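PDB 3BM3: PspGI restriction endonuclease from Pyrococcus sp. GI-H, which binds DNA as a restriction endonuclease with base flipping and probably cleaves it site-specifically, as other type II enzymes do. Local coordinates for residues C[211-222]-C[241-252]. The protein carries 2 engineered substitutions. Residues are numbered along the deposited sequence; the frame is centred on the assembly and turned at random.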
loop_
_atom_site.group_PDB
_atom_site.type_symbol
_atom_site.label_atom_id
_atom_site.label_comp_id
_atom_site.label_asym_id
_atom_site.label_seq_id
_atom_site.Cartn_x
_atom_site.Cartn_y
_atom_site.Cartn_z
ATOM N N ARG C 211 -1.770 18.389 7.190
ATOM C CA ARG C 211 -0.555 18.937 6.594
ATOM C C ARG C 211 0.132 17.837 5.796
ATOM O O ARG C 211 0.199 16.686 6.245
ATOM C CB ARG C 211 0.400 19.494 7.656
ATOM C CG ARG C 211 -0.237 20.538 8.558
ATOM C CD ARG C 211 0.748 21.123 9.540
ATOM N NE ARG C 211 1.731 22.040 8.974
ATOM C CZ ARG C 211 1.514 23.313 8.649
ATOM N NH1 ARG C 211 0.308 23.853 8.744
ATOM N NH2 ARG C 211 2.516 24.043 8.174
ATOM N N VAL C 212 0.643 18.203 4.626
ATOM C CA VAL C 212 1.323 17.265 3.753
ATOM C C VAL C 212 2.724 17.770 3.598
ATOM O O VAL C 212 2.900 18.910 3.178
ATOM C CB VAL C 212 0.610 17.177 2.418
ATOM C CG1 VAL C 212 1.519 16.545 1.371
ATOM C CG2 VAL C 212 -0.711 16.364 2.610
ATOM N N TYR C 213 3.704 16.923 3.894
ATOM C CA TYR C 213 5.114 17.260 3.741
ATOM C C TYR C 213 5.736 16.479 2.612
ATOM O O TYR C 213 5.521 15.283 2.496
ATOM C CB TYR C 213 5.898 16.987 5.011
ATOM C CG TYR C 213 5.465 17.938 6.100
ATOM C CD1 TYR C 213 6.150 19.120 6.318
ATOM C CD2 TYR C 213 4.341 17.661 6.868
ATOM C CE1 TYR C 213 5.737 19.999 7.281
ATOM C CE2 TYR C 213 3.908 18.509 7.828
ATOM C CZ TYR C 213 4.610 19.709 8.037
ATOM O OH TYR C 213 4.175 20.571 9.015
ATOM N N VAL C 214 6.492 17.165 1.785
ATOM C CA VAL C 214 7.001 16.592 0.557
ATOM C C VAL C 214 8.521 16.773 0.562
ATOM O O VAL C 214 9.041 17.734 1.088
ATOM C CB VAL C 214 6.341 17.233 -0.698
ATOM C CG1 VAL C 214 4.801 17.203 -0.629
ATOM C CG2 VAL C 214 6.794 18.635 -0.919
ATOM N N ILE C 215 9.251 15.806 0.022
ATOM C CA ILE C 215 10.678 15.915 -0.058
ATOM C C ILE C 215 10.979 17.275 -0.707
ATOM O O ILE C 215 10.312 17.677 -1.638
ATOM C CB ILE C 215 11.282 14.753 -0.864
ATOM C CG1 ILE C 215 12.801 14.764 -0.783
ATOM C CG2 ILE C 215 10.729 14.690 -2.301
ATOM C CD1 ILE C 215 13.444 13.453 -1.223
ATOM N N ASP C 216 11.988 17.975 -0.209
ATOM C CA ASP C 216 12.171 19.372 -0.584
ATOM C C ASP C 216 12.228 19.572 -2.074
ATOM O O ASP C 216 11.657 20.539 -2.578
ATOM C CB ASP C 216 13.399 19.980 0.078
ATOM C CG ASP C 216 13.239 20.184 1.572
ATOM O OD1 ASP C 216 12.313 19.643 2.188
ATOM O OD2 ASP C 216 14.103 20.900 2.130
ATOM N N GLY C 217 12.903 18.647 -2.766
ATOM C CA GLY C 217 13.093 18.690 -4.216
ATOM C C GLY C 217 11.830 18.678 -5.040
ATOM O O GLY C 217 11.831 19.049 -6.208
ATOM N N ARG C 218 10.729 18.237 -4.438
ATOM C CA ARG C 218 9.448 18.161 -5.146
ATOM C C ARG C 218 8.524 19.322 -4.832
ATOM O O ARG C 218 7.567 19.563 -5.529
ATOM C CB ARG C 218 8.801 16.808 -4.790
ATOM C CG ARG C 218 7.437 16.548 -5.383
ATOM C CD ARG C 218 7.341 16.816 -6.857
ATOM N NE ARG C 218 6.034 16.359 -7.312
ATOM C CZ ARG C 218 5.357 16.870 -8.333
ATOM N NH1 ARG C 218 5.852 17.882 -9.050
ATOM N NH2 ARG C 218 4.179 16.377 -8.638
ATOM N N TYR C 219 8.823 20.070 -3.781
ATOM C CA TYR C 219 7.928 21.105 -3.305
ATOM C C TYR C 219 7.624 22.105 -4.409
ATOM O O TYR C 219 6.480 22.360 -4.734
ATOM C CB TYR C 219 8.501 21.802 -2.085
ATOM C CG TYR C 219 7.603 22.880 -1.580
ATOM C CD1 TYR C 219 6.508 22.586 -0.780
ATOM C CD2 TYR C 219 7.797 24.187 -1.954
ATOM C CE1 TYR C 219 5.649 23.578 -0.352
ATOM C CE2 TYR C 219 6.965 25.190 -1.504
ATOM C CZ TYR C 219 5.875 24.873 -0.718
ATOM O OH TYR C 219 5.057 25.894 -0.297
ATOM N N ASP C 220 8.662 22.687 -4.980
ATOM C CA ASP C 220 8.440 23.750 -5.969
ATOM C C ASP C 220 7.605 23.309 -7.164
ATOM O O ASP C 220 6.682 24.007 -7.585
ATOM C CB ASP C 220 9.759 24.350 -6.442
ATOM C CG ASP C 220 10.364 25.293 -5.431
ATOM O OD1 ASP C 220 9.716 25.575 -4.416
ATOM O OD2 ASP C 220 11.493 25.776 -5.687
ATOM N N SER C 221 7.925 22.155 -7.733
ATOM C CA SER C 221 7.216 21.697 -8.929
ATOM C C SER C 221 5.783 21.320 -8.565
ATOM O O SER C 221 4.872 21.535 -9.346
ATOM C CB SER C 221 7.945 20.524 -9.595
ATOM O OG SER C 221 8.141 19.429 -8.706
ATOM N N LEU C 222 5.585 20.784 -7.365
ATOM C CA LEU C 222 4.250 20.422 -6.929
ATOM C C LEU C 222 3.400 21.658 -6.788
ATOM O O LEU C 222 2.269 21.698 -7.287
ATOM C CB LEU C 222 4.291 19.613 -5.620
ATOM C CG LEU C 222 2.916 19.417 -4.993
ATOM C CD1 LEU C 222 1.969 18.677 -5.953
ATOM C CD2 LEU C 222 3.042 18.728 -3.649
ATOM N N GLN C 241 -1.046 26.330 1.594
ATOM C CA GLN C 241 -0.664 26.606 2.974
ATOM C C GLN C 241 -0.402 25.359 3.810
ATOM O O GLN C 241 0.351 25.421 4.767
ATOM C CB GLN C 241 -1.713 27.451 3.666
ATOM C CG GLN C 241 -1.809 28.862 3.083
ATOM C CD GLN C 241 -3.145 29.562 3.373
ATOM O OE1 GLN C 241 -3.389 30.677 2.888
ATOM N NE2 GLN C 241 -4.031 28.889 4.137
ATOM N N LYS C 242 -1.047 24.264 3.428
ATOM C CA LYS C 242 -0.983 23.004 4.142
ATOM C C LYS C 242 0.023 22.042 3.511
ATOM O O LYS C 242 0.188 20.942 4.008
ATOM C CB LYS C 242 -2.370 22.371 4.166
ATOM C CG LYS C 242 -3.373 23.195 5.011
ATOM C CD LYS C 242 -4.859 22.834 4.758
ATOM C CE LYS C 242 -5.810 23.872 5.426
ATOM N NZ LYS C 242 -5.960 25.222 4.733
ATOM N N ILE C 243 0.674 22.437 2.427
ATOM C CA ILE C 243 1.684 21.597 1.790
ATOM C C ILE C 243 3.006 22.233 2.125
ATOM O O ILE C 243 3.166 23.409 1.939
ATOM C CB ILE C 243 1.494 21.541 0.249
ATOM C CG1 ILE C 243 0.167 20.859 -0.081
ATOM C CG2 ILE C 243 2.638 20.845 -0.422
ATOM C CD1 ILE C 243 -0.280 21.115 -1.556
ATOM N N ARG C 244 3.942 21.430 2.613
ATOM C CA ARG C 244 5.169 21.954 3.173
ATOM C C ARG C 244 6.340 21.117 2.704
ATOM O O ARG C 244 6.197 19.943 2.389
ATOM C CB ARG C 244 5.141 21.904 4.701
ATOM C CG ARG C 244 3.959 22.529 5.392
ATOM C CD ARG C 244 4.092 23.978 5.427
ATOM N NE ARG C 244 5.036 24.377 6.479
ATOM C CZ ARG C 244 5.673 25.542 6.496
ATOM N NH1 ARG C 244 5.524 26.390 5.491
ATOM N NH2 ARG C 244 6.479 25.833 7.486
ATOM N N ARG C 245 7.514 21.725 2.709
ATOM C CA ARG C 245 8.723 20.966 2.506
ATOM C C ARG C 245 8.992 20.108 3.728
ATOM O O ARG C 245 8.772 20.510 4.865
ATOM C CB ARG C 245 9.895 21.934 2.294
ATOM C CG ARG C 245 9.815 22.744 1.077
ATOM C CD ARG C 245 11.013 23.687 1.056
ATOM N NE ARG C 245 11.169 24.377 -0.228
ATOM C CZ ARG C 245 10.561 25.521 -0.562
ATOM N NH1 ARG C 245 9.732 26.124 0.289
ATOM N NH2 ARG C 245 10.782 26.072 -1.756
ATOM N N PHE C 246 9.559 18.934 3.483
ATOM C CA PHE C 246 10.043 18.079 4.549
ATOM C C PHE C 246 10.865 18.848 5.577
ATOM O O PHE C 246 10.703 18.692 6.774
ATOM C CB PHE C 246 10.886 16.965 3.942
ATOM C CG PHE C 246 11.543 16.088 4.964
ATOM C CD1 PHE C 246 10.862 15.024 5.510
ATOM C CD2 PHE C 246 12.828 16.347 5.406
ATOM C CE1 PHE C 246 11.474 14.202 6.431
ATOM C CE2 PHE C 246 13.434 15.528 6.350
ATOM C CZ PHE C 246 12.744 14.461 6.850
ATOM N N SER C 247 11.741 19.710 5.102
ATOM C CA SER C 247 12.594 20.412 6.023
ATOM C C SER C 247 11.840 21.234 7.028
ATOM O O SER C 247 12.372 21.553 8.102
ATOM C CB SER C 247 13.567 21.286 5.244
ATOM O OG SER C 247 14.530 20.462 4.649
ATOM N N ASP C 248 10.623 21.638 6.666
ATOM C CA ASP C 248 9.839 22.525 7.503
ATOM C C ASP C 248 9.201 21.818 8.672
ATOM O O ASP C 248 8.715 22.475 9.614
ATOM C CB ASP C 248 8.674 23.121 6.718
ATOM C CG ASP C 248 9.093 24.065 5.642
ATOM O OD1 ASP C 248 10.251 24.422 5.583
ATOM O OD2 ASP C 248 8.216 24.428 4.843
ATOM N N ILE C 249 9.154 20.487 8.641
ATOM C CA ILE C 249 8.329 19.812 9.620
ATOM C C ILE C 249 8.880 20.013 11.039
ATOM O O ILE C 249 8.144 20.039 11.989
ATOM C CB ILE C 249 8.132 18.333 9.302
ATOM C CG1 ILE C 249 6.982 17.762 10.130
ATOM C CG2 ILE C 249 9.460 17.539 9.480
ATOM C CD1 ILE C 249 6.513 16.378 9.709
ATOM N N PHE C 250 10.174 20.164 11.172
ATOM C CA PHE C 250 10.798 20.220 12.482
ATOM C C PHE C 250 10.439 21.485 13.226
ATOM O O PHE C 250 9.960 21.429 14.371
ATOM C CB PHE C 250 12.286 19.979 12.322
ATOM C CG PHE C 250 12.538 18.667 11.661
ATOM C CD1 PHE C 250 12.341 17.503 12.360
ATOM C CD2 PHE C 250 12.787 18.586 10.298
ATOM C CE1 PHE C 250 12.485 16.297 11.742
ATOM C CE2 PHE C 250 12.927 17.383 9.676
ATOM C CZ PHE C 250 12.774 16.232 10.393
ATOM N N ASP C 251 10.566 22.614 12.555
ATOM C CA ASP C 251 10.140 23.863 13.153
ATOM C C ASP C 251 8.619 23.888 13.304
ATOM O O ASP C 251 8.097 24.413 14.269
ATOM C CB ASP C 251 10.630 25.035 12.317
ATOM C CG ASP C 251 10.288 26.358 12.950
ATOM O OD1 ASP C 251 10.681 26.513 14.111
ATOM O OD2 ASP C 251 9.582 27.174 12.305
ATOM N N ASP C 252 7.890 23.285 12.359
ATOM C CA ASP C 252 6.427 23.224 12.461
ATOM C C ASP C 252 6.021 22.489 13.732
ATOM O O ASP C 252 5.078 22.875 14.424
ATOM C CB ASP C 252 5.840 22.521 11.253
ATOM C CG ASP C 252 5.852 23.358 9.988
ATOM O OD1 ASP C 252 6.270 24.535 10.021
ATOM O OD2 ASP C 252 5.394 22.825 8.945
HETATM O O HOH W 1 3.362 25.796 1.398
#
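Tyr213 meets Asp252 with its CG anti to its own carbonyl carbon (chi1 -68°), which lays the ring under Ile249 and lets OH donate to the anti lone pair of Asp252 OD2 at 2.6 Å. Arg244 bends at chi2 and chi3 and grips the same carboxylate side-on, with NE on OD2 and NH2 on OD1. In the conformer given, one of two deposited, Arg211 NH2 reaches Asp252 OD2 from above the carboxylate plane (3.2 Å) and Arg211 NE donates to Tyr213 OH; both bonds are less certain. In that conformer the carboxylate probably offsets the charge of both arginines. Ile249 CG1 sits over the Tyr213 ring in a CH-pi contact, 3.8 Å from the centroid.

At the other end, Asp216 takes Ser247 N on OD1 (3.0 Å) and Ser247 OG on OD2 (2.6 Å). Tyr219 CD2 lies over the face of the Arg245 guanidinium, the two planes 36° apart. Arg245 NH2 forms a salt bridge with Asp220 OD1 at 2.9 Å. Ile243 CG2 packs against Leu222 CD2.

Strands 211-214 and 243-245 pair in parallel through four backbone bonds. Strand 243-245 is outermost in the mixed sheet within this chain, and strand 186-191 flanks 211-214. This helix-flanked sheet is consistent with the family's PD-(D/E)XK nuclease core. Helix 85-115 packs on Phe246, Ile249 and Phe250, while Ser53 of helix 52-80 bonds to Asp216 and Ser247.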